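Local coordinates for De novo designed protein CA01 (Synthetic construct, PDB 5E6G) that has no assigned biological function, being a computationally designed all-helical protein built with design strategies inspired by evolution, at residues K36-L41 with A66-Y71; N43-A48 with R59-Y64. All blocks are in the same frame, centred on the assembly; numbering follows the deposited sequence.

In the fold
Contacts 1 and 2 are successive layers of one interface, between helix 24-50 and helix 54-75, which run antiparallel as a helical hairpin. Contact 2 (43-48 with 59-64) lies toward the turn that joins the two helices. Contact 1 (36-41 with 66-71) lies farther along the pair, its centre about 10 Å from that of contact 2. The centre of contact 1 lies about 6 Å from the centre of the chain, that of contact 2 about 13 Å. The layers meet directly: L41 CD1 comes within 3.8 Å of Y64 CA, and L38 CD2 packs 3.4 Å from Y64 O. The packing is thus continuous from one layer to the next.

Contact 1 of 2, residues K36-L41 with A66-Y71; sequences KILKQL and AALEAY
L38 reaches across to A67 and L68 with one branch of its isobutyl group. A chi1 of -77° swings CG toward helix 54-75, and chi2 sets which methyl leads, so that CD2 lies 3.8 Å from A67 CB. The same methyl sits 4.0 Å from L68 CB and also approaches that residue's backbone, 3.8 Å from L68 N. L68 offers its CB rather than its branched end, because CG stands opposite the backbone N (chi1 -179°) and carries the methyls elsewhere. A67 acts as a knob in knobs-into-holes packing of two antiparallel helices. Its methyl points into a hole lined by I37, L38 and L41 together with L34, one turn earlier on helix 24-50. I37 CG2 and L41 CD1 make looser walls, each 4.4 Å from A67 CB. L38 CA and A67 CA, 6.6 Å apart, are the nearest CA pair of the two segments. The segment axes pass 9.9 Å apart, their N-to-C directions 159° from each other. Helix 121-130 covers the buried flank, where V129 touches A67 while A125 and F130 pack on I37.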
ATOM      1  N   LYS A  36       3.202 -10.749   0.725  1.00 30.14           N
ATOM      2  CA  LYS A  36       2.032 -11.603   0.901  1.00 48.86           C
ATOM      3  C   LYS A  36       0.759 -10.835   0.548  1.00 40.83           C
ATOM      4  O   LYS A  36      -0.180 -11.405  -0.004  1.00 49.68           O
ATOM      5  CB  LYS A  36       1.966 -12.143   2.336  1.00 43.01           C
ATOM      6  CG  LYS A  36       1.409 -11.174   3.365  1.00 61.42           C
ATOM      7  CD  LYS A  36       2.072 -11.357   4.720  1.00 65.57           C
ATOM      8  CE  LYS A  36       1.411 -10.498   5.789  1.00 68.89           C
ATOM      9  NZ  LYS A  36       1.006  -9.156   5.279  1.00 36.61           N
ATOM     10  N   ILE A  37       0.743  -9.540   0.856  1.00 47.71           N
ATOM     11  CA  ILE A  37      -0.390  -8.676   0.534  1.00 27.97           C
ATOM     12  C   ILE A  37      -0.650  -8.657  -0.970  1.00 34.30           C
ATOM     13  O   ILE A  37      -1.795  -8.755  -1.411  1.00 25.95           O
ATOM     14  CB  ILE A  37      -0.154  -7.230   1.037  1.00 34.30           C
ATOM     15  CG1 ILE A  37      -0.341  -7.163   2.552  1.00 37.09           C
ATOM     16  CG2 ILE A  37      -1.115  -6.247   0.367  1.00 24.00           C
ATOM     17  CD1 ILE A  37       0.134  -5.862   3.185  1.00 32.22           C
ATOM     18  N   LEU A  38       0.419  -8.519  -1.750  1.00 31.49           N
ATOM     19  CA  LEU A  38       0.313  -8.530  -3.205  1.00 33.63           C
ATOM     20  C   LEU A  38      -0.256  -9.857  -3.691  1.00 29.05           C
ATOM     21  O   LEU A  38      -0.998  -9.903  -4.670  1.00 25.79           O
ATOM     22  CB  LEU A  38       1.679  -8.281  -3.844  1.00 32.19           C
ATOM     23  CG  LEU A  38       2.171  -6.833  -3.833  1.00 28.30           C
ATOM     24  CD1 LEU A  38       3.687  -6.782  -3.946  1.00 37.23           C
ATOM     25  CD2 LEU A  38       1.521  -6.041  -4.960  1.00 23.82           C
ATOM     26  N   LYS A  39       0.101 -10.931  -2.996  1.00 30.12           N
ATOM     27  CA  LYS A  39      -0.384 -12.263  -3.335  1.00 45.72           C
ATOM     28  C   LYS A  39      -1.869 -12.370  -3.008  1.00 27.63           C
ATOM     29  O   LYS A  39      -2.652 -12.907  -3.789  1.00 32.14           O
ATOM     30  CB  LYS A  39       0.410 -13.329  -2.577  1.00 43.62           C
ATOM     31  CG  LYS A  39       0.742 -14.567  -3.396  1.00 59.07           C
ATOM     32  CD  LYS A  39       1.824 -15.399  -2.722  1.00 76.04           C
ATOM     33  CE  LYS A  39       3.210 -14.796  -2.920  1.00 65.66           C
ATOM     34  NZ  LYS A  39       3.671 -14.909  -4.332  1.00 65.93           N
ATOM     35  N   GLN A  40      -2.245 -11.845  -1.847  1.00 41.46           N
ATOM     36  CA  GLN A  40      -3.642 -11.801  -1.435  1.00 36.43           C
ATOM     37  C   GLN A  40      -4.470 -10.965  -2.406  1.00 36.94           C
ATOM     38  O   GLN A  40      -5.574 -11.352  -2.783  1.00 36.01           O
ATOM     39  CB  GLN A  40      -3.763 -11.236  -0.019  1.00 37.38           C
ATOM     40  CG  GLN A  40      -3.193 -12.149   1.056  1.00 41.36           C
ATOM     41  CD  GLN A  40      -3.157 -11.498   2.425  1.00 54.17           C
ATOM     42  OE1 GLN A  40      -3.086 -10.273   2.544  1.00 46.81           O
ATOM     43  NE2 GLN A  40      -3.210 -12.317   3.470  1.00 67.31           N
ATOM     44  N   LEU A  41      -3.928  -9.822  -2.812  1.00 26.60           N
ATOM     45  CA  LEU A  41      -4.627  -8.926  -3.728  1.00 37.16           C
ATOM     46  C   LEU A  41      -4.851  -9.580  -5.090  1.00 36.80           C
ATOM     47  O   LEU A  41      -5.868  -9.335  -5.739  1.00 31.73           O
ATOM     48  CB  LEU A  41      -3.847  -7.617  -3.894  1.00 28.85           C
ATOM     49  CG  LEU A  41      -3.877  -6.667  -2.694  1.00 30.26           C
ATOM     50  CD1 LEU A  41      -2.819  -5.582  -2.834  1.00 23.77           C
ATOM     51  CD2 LEU A  41      -5.255  -6.043  -2.533  1.00 36.16           C
ATOM     52  N   ALA A  66      -0.262   0.202  -5.639  1.00 24.15           N
ATOM     53  CA  ALA A  66       0.250   0.933  -4.484  1.00 25.58           C
ATOM     54  C   ALA A  66       1.254   0.087  -3.706  1.00 28.72           C
ATOM     55  O   ALA A  66       2.367   0.533  -3.416  1.00 28.63           O
ATOM     56  CB  ALA A  66      -0.896   1.363  -3.578  1.00 25.93           C
ATOM     57  N   ALA A  67       0.852  -1.138  -3.379  1.00 25.36           N
ATOM     58  CA  ALA A  67       1.699  -2.057  -2.625  1.00 22.91           C
ATOM     59  C   ALA A  67       2.967  -2.387  -3.399  1.00 24.85           C
ATOM     60  O   ALA A  67       4.040  -2.548  -2.819  1.00 20.95           O
ATOM     61  CB  ALA A  67       0.935  -3.335  -2.299  1.00 26.09           C
ATOM     62  N   LEU A  68       2.829  -2.490  -4.716  1.00 24.44           N
ATOM     63  CA  LEU A  68       3.942  -2.841  -5.585  1.00 26.80           C
ATOM     64  C   LEU A  68       4.982  -1.726  -5.597  1.00 26.49           C
ATOM     65  O   LEU A  68       6.167  -1.971  -5.386  1.00 20.81           O
ATOM     66  CB  LEU A  68       3.440  -3.120  -7.003  1.00 29.89           C
ATOM     67  CG  LEU A  68       4.482  -3.536  -8.043  1.00 27.34           C
ATOM     68  CD1 LEU A  68       5.189  -4.818  -7.633  1.00 27.30           C
ATOM     69  CD2 LEU A  68       3.819  -3.704  -9.400  1.00 37.57           C
ATOM     70  N   GLU A  69       4.530  -0.500  -5.838  1.00 21.65           N
ATOM     71  CA  GLU A  69       5.422   0.650  -5.854  1.00 25.36           C
ATOM     72  C   GLU A  69       6.050   0.879  -4.481  1.00 30.31           C
ATOM     73  O   GLU A  69       7.237   1.188  -4.379  1.00 18.69           O
ATOM     74  CB  GLU A  69       4.668   1.903  -6.306  1.00 26.14           C
ATOM     75  CG  GLU A  69       5.515   3.169  -6.350  1.00 29.10           C
ATOM     76  CD  GLU A  69       6.624   3.107  -7.388  1.00 39.33           C
ATOM     77  OE1 GLU A  69       6.675   2.129  -8.168  1.00 27.87           O
ATOM     78  OE2 GLU A  69       7.447   4.044  -7.423  1.00 32.10           O
ATOM     79  N   ALA A  70       5.250   0.731  -3.430  1.00 22.28           N
ATOM     80  CA  ALA A  70       5.751   0.871  -2.069  1.00 21.46           C
ATOM     81  C   ALA A  70       6.861  -0.140  -1.821  1.00 23.51           C
ATOM     82  O   ALA A  70       7.888   0.175  -1.218  1.00 18.73           O
ATOM     83  CB  ALA A  70       4.629   0.686  -1.065  1.00 26.57           C
ATOM     84  N   TYR A  71       6.645  -1.357  -2.303  1.00 22.70           N
ATOM     85  CA  TYR A  71       7.616  -2.429  -2.149  1.00 21.05           C
ATOM     86  C   TYR A  71       8.955  -2.096  -2.814  1.00 26.42           C
ATOM     87  O   TYR A  71      10.008  -2.226  -2.186  1.00 21.27           O
ATOM     88  CB  TYR A  71       7.056  -3.730  -2.725  1.00 28.41           C
ATOM     89  CG  TYR A  71       8.063  -4.855  -2.768  1.00 26.01           C
ATOM     90  CD1 TYR A  71       8.871  -5.041  -3.883  1.00 24.23           C
ATOM     91  CD2 TYR A  71       8.209  -5.725  -1.699  1.00 26.41           C
ATOM     92  CE1 TYR A  71       9.798  -6.062  -3.936  1.00 39.95           C
ATOM     93  CE2 TYR A  71       9.138  -6.757  -1.740  1.00 35.96           C
ATOM     94  CZ  TYR A  71       9.931  -6.921  -2.860  1.00 38.60           C
ATOM     95  OH  TYR A  71      10.855  -7.948  -2.900  1.00 61.12           O
TER

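Contact 2 of 2, residues N43-A48 with R59-Y64; sequences NEIEIA and RYRIAY
Near the turn of the antiparallel hairpin made by helix 24-50 and helix 54-75, E44 and I45 of one helix meet Y60 and R61 of the other, the segment axes 9.2 Å apart. E44 lays its aliphatic part over one face of the Y60 ring. Its CB stands 3.5 Å from the ring centroid and only 5° off the normal, a well-centred CH-pi contact. CG also approaches the ring, nearest CZ and CE1; the bend at chi2 (-66°) then turns CD toward Y60 OH, and the carboxylate plane lies 28° from the ring plane. E44 OE1 is still 3.8 Å from Y60 OH, so the polar ends are neighbours without a hydrogen bond. I45 takes the next position, its CG1 3.7 Å from Y60 CB, the two side chains lying alongside and pointing opposite ways. At the end of the same branch, I45 CD1 rests 3.7 Å from R61 CG and 4.3 Å from Y64 CB. R61 runs nearly perpendicular to I45, and I45 CG2 approaches its guanidinium obliquely, 3.9 Å from R61 NE. The charge of R61 is met by a salt bridge to E57 on its own helix. Y60 also touches L41 and F130; an alanine here would probably leave the E44 methylenes without their aromatic face and open a gap beside those two residues. With E44 on Y60 and I45 against Y60 and R61, these side chains join the two antiparallel helices of a helical hairpin at the protein surface.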
ATOM      1  N   ASN A  43      -5.502 -12.693  -5.613  1.00 29.00           N
ATOM      2  CA  ASN A  43      -6.663 -13.557  -5.447  1.00 37.93           C
ATOM      3  C   ASN A  43      -7.954 -12.743  -5.429  1.00 39.00           C
ATOM      4  O   ASN A  43      -8.918 -13.085  -6.112  1.00 42.17           O
ATOM      5  CB  ASN A  43      -6.540 -14.376  -4.162  1.00 34.94           C
ATOM      6  CG  ASN A  43      -7.429 -15.610  -4.168  1.00 64.18           C
ATOM      7  OD1 ASN A  43      -7.544 -16.302  -5.179  1.00 68.27           O
ATOM      8  ND2 ASN A  43      -8.066 -15.885  -3.037  1.00 61.50           N
ATOM      9  N   GLU A  44      -7.962 -11.663  -4.651  1.00 35.69           N
ATOM     10  CA  GLU A  44      -9.130 -10.791  -4.557  1.00 32.15           C
ATOM     11  C   GLU A  44      -9.512 -10.241  -5.927  1.00 32.09           C
ATOM     12  O   GLU A  44     -10.689 -10.026  -6.213  1.00 35.17           O
ATOM     13  CB  GLU A  44      -8.865  -9.636  -3.589  1.00 29.70           C
ATOM     14  CG  GLU A  44      -8.575 -10.061  -2.156  1.00 29.65           C
ATOM     15  CD  GLU A  44      -9.766 -10.713  -1.472  1.00 41.68           C
ATOM     16  OE1 GLU A  44     -10.899 -10.588  -1.983  1.00 31.25           O
ATOM     17  OE2 GLU A  44      -9.565 -11.352  -0.418  1.00 40.52           O
ATOM     18  N   ILE A  45      -8.509 -10.013  -6.769  1.00 28.44           N
ATOM     19  CA  ILE A  45      -8.743  -9.540  -8.128  1.00 39.03           C
ATOM     20  C   ILE A  45      -9.366 -10.655  -8.966  1.00 35.22           C
ATOM     21  O   ILE A  45     -10.287 -10.413  -9.746  1.00 38.85           O
ATOM     22  CB  ILE A  45      -7.432  -9.040  -8.782  1.00 30.70           C
ATOM     23  CG1 ILE A  45      -7.020  -7.702  -8.164  1.00 38.57           C
ATOM     24  CG2 ILE A  45      -7.596  -8.869 -10.292  1.00 24.94           C
ATOM     25  CD1 ILE A  45      -5.613  -7.249  -8.520  1.00 37.49           C
ATOM     26  N   GLU A  46      -8.862 -11.875  -8.800  1.00 36.34           N
ATOM     27  CA  GLU A  46      -9.410 -13.034  -9.498  1.00 43.54           C
ATOM     28  C   GLU A  46     -10.870 -13.255  -9.115  1.00 38.57           C
ATOM     29  O   GLU A  46     -11.735 -13.377  -9.982  1.00 43.10           O
ATOM     30  CB  GLU A  46      -8.592 -14.291  -9.186  1.00 54.82           C
ATOM     31  CG  GLU A  46      -7.246 -14.354  -9.888  1.00 73.69           C
ATOM     32  CD  GLU A  46      -6.389 -15.507  -9.399  1.00 81.27           C
ATOM     33  OE1 GLU A  46      -5.157 -15.464  -9.604  1.00 74.83           O
ATOM     34  OE2 GLU A  46      -6.946 -16.458  -8.809  1.00 74.99           O
ATOM     35  N   ILE A  47     -11.129 -13.302  -7.811  1.00 37.12           N
ATOM     36  CA  ILE A  47     -12.476 -13.516  -7.292  1.00 43.89           C
ATOM     37  C   ILE A  47     -13.434 -12.437  -7.785  1.00 55.26           C
ATOM     38  O   ILE A  47     -14.546 -12.736  -8.222  1.00 44.62           O
ATOM     39  CB  ILE A  47     -12.482 -13.537  -5.745  1.00 44.95           C
ATOM     40  CG1 ILE A  47     -11.654 -14.717  -5.232  1.00 36.38           C
ATOM     41  CG2 ILE A  47     -13.915 -13.621  -5.208  1.00 30.95           C
ATOM     42  CD1 ILE A  47     -11.494 -14.766  -3.719  1.00 40.02           C
ATOM     43  N   ALA A  48     -13.001 -11.183  -7.708  1.00 40.61           N
ATOM     44  CA  ALA A  48     -13.834 -10.060  -8.117  1.00 52.15           C
ATOM     45  C   ALA A  48     -14.146 -10.125  -9.609  1.00 51.09           C
ATOM     46  O   ALA A  48     -15.263  -9.831 -10.034  1.00 39.42           O
ATOM     47  CB  ALA A  48     -13.149  -8.745  -7.778  1.00 32.19           C
ATOM     48  N   ARG A  59     -10.687  -1.482  -7.702  1.00 22.93           N
ATOM     49  CA  ARG A  59     -10.198  -1.015  -6.411  1.00 29.99           C
ATOM     50  C   ARG A  59      -9.021  -1.858  -5.927  1.00 26.93           C
ATOM     51  O   ARG A  59      -8.020  -1.321  -5.448  1.00 23.38           O
ATOM     52  CB  ARG A  59     -11.327  -1.035  -5.379  1.00 31.46           C
ATOM     53  CG  ARG A  59     -12.359   0.068  -5.577  1.00 37.35           C
ATOM     54  CD  ARG A  59     -13.620  -0.202  -4.770  1.00 41.60           C
ATOM     55  NE  ARG A  59     -13.324  -0.417  -3.357  1.00 33.47           N
ATOM     56  CZ  ARG A  59     -14.109  -1.078  -2.513  1.00 29.81           C
ATOM     57  NH1 ARG A  59     -15.253  -1.608  -2.930  1.00 26.15           N
ATOM     58  NH2 ARG A  59     -13.745  -1.218  -1.246  1.00 31.37           N
ATOM     59  N   TYR A  60      -9.134  -3.175  -6.064  1.00 21.27           N
ATOM     60  CA  TYR A  60      -8.054  -4.071  -5.657  1.00 30.00           C
ATOM     61  C   TYR A  60      -6.854  -3.959  -6.598  1.00 25.01           C
ATOM     62  O   TYR A  60      -5.713  -4.183  -6.190  1.00 25.79           O
ATOM     63  CB  TYR A  60      -8.541  -5.520  -5.609  1.00 30.63           C
ATOM     64  CG  TYR A  60      -9.206  -5.908  -4.304  1.00 31.37           C
ATOM     65  CD1 TYR A  60      -8.525  -5.801  -3.101  1.00 34.28           C
ATOM     66  CD2 TYR A  60     -10.506  -6.398  -4.280  1.00 41.22           C
ATOM     67  CE1 TYR A  60      -9.120  -6.156  -1.907  1.00 21.03           C
ATOM     68  CE2 TYR A  60     -11.113  -6.759  -3.083  1.00 22.54           C
ATOM     69  CZ  TYR A  60     -10.410  -6.636  -1.903  1.00 38.62           C
ATOM     70  OH  TYR A  60     -10.991  -6.992  -0.710  1.00 31.64           O
ATOM     71  N   ARG A  61      -7.113  -3.613  -7.853  1.00 19.77           N
ATOM     72  CA  ARG A  61      -6.045  -3.423  -8.825  1.00 30.12           C
ATOM     73  C   ARG A  61      -5.217  -2.180  -8.494  1.00 21.16           C
ATOM     74  O   ARG A  61      -3.995  -2.195  -8.617  1.00 28.37           O
ATOM     75  CB  ARG A  61      -6.624  -3.323 -10.238  1.00 26.18           C
ATOM     76  CG  ARG A  61      -6.998  -4.675 -10.833  1.00 36.96           C
ATOM     77  CD  ARG A  61      -7.685  -4.545 -12.182  1.00 37.16           C
ATOM     78  NE  ARG A  61      -7.893  -5.852 -12.802  1.00 48.34           N
ATOM     79  CZ  ARG A  61      -7.072  -6.411 -13.688  1.00 47.34           C
ATOM     80  NH1 ARG A  61      -5.974  -5.781 -14.085  1.00 39.45           N
ATOM     81  NH2 ARG A  61      -7.353  -7.607 -14.186  1.00 40.34           N
ATOM     82  N   ILE A  62      -5.882  -1.111  -8.068  1.00 19.30           N
ATOM     83  CA  ILE A  62      -5.186   0.106  -7.657  1.00 22.64           C
ATOM     84  C   ILE A  62      -4.358  -0.158  -6.402  1.00 25.91           C
ATOM     85  O   ILE A  62      -3.209   0.276  -6.304  1.00 31.42           O
ATOM     86  CB  ILE A  62      -6.167   1.266  -7.395  1.00 23.01           C
ATOM     87  CG1 ILE A  62      -6.888   1.643  -8.690  1.00 33.11           C
ATOM     88  CG2 ILE A  62      -5.427   2.486  -6.836  1.00 30.78           C
ATOM     89  CD1 ILE A  62      -8.028   2.628  -8.503  1.00 29.87           C
ATOM     90  N   ALA A  63      -4.948  -0.872  -5.448  1.00 23.19           N
ATOM     91  CA  ALA A  63      -4.256  -1.231  -4.213  1.00 21.10           C
ATOM     92  C   ALA A  63      -3.029  -2.090  -4.504  1.00 25.06           C
ATOM     93  O   ALA A  63      -2.034  -2.038  -3.778  1.00 20.33           O
ATOM     94  CB  ALA A  63      -5.203  -1.962  -3.270  1.00 25.99           C
ATOM     95  N   TYR A  64      -3.112  -2.886  -5.566  1.00 26.67           N
ATOM     96  CA  TYR A  64      -2.000  -3.726  -5.989  1.00 22.19           C
ATOM     97  C   TYR A  64      -0.836  -2.864  -6.469  1.00 17.14           C
ATOM     98  O   TYR A  64       0.315  -3.109  -6.115  1.00 20.77           O
ATOM     99  CB  TYR A  64      -2.447  -4.684  -7.096  1.00 25.12           C
ATOM    100  CG  TYR A  64      -1.396  -5.686  -7.517  1.00 25.54           C
ATOM    101  CD1 TYR A  64      -0.465  -5.374  -8.498  1.00 28.77           C
ATOM    102  CD2 TYR A  64      -1.343  -6.948  -6.940  1.00 25.94           C
ATOM    103  CE1 TYR A  64       0.495  -6.288  -8.886  1.00 39.78           C
ATOM    104  CE2 TYR A  64      -0.388  -7.867  -7.322  1.00 28.13           C
ATOM    105  CZ  TYR A  64       0.528  -7.534  -8.296  1.00 42.97           C
ATOM    106  OH  TYR A  64       1.481  -8.449  -8.679  1.00 39.81           O
TER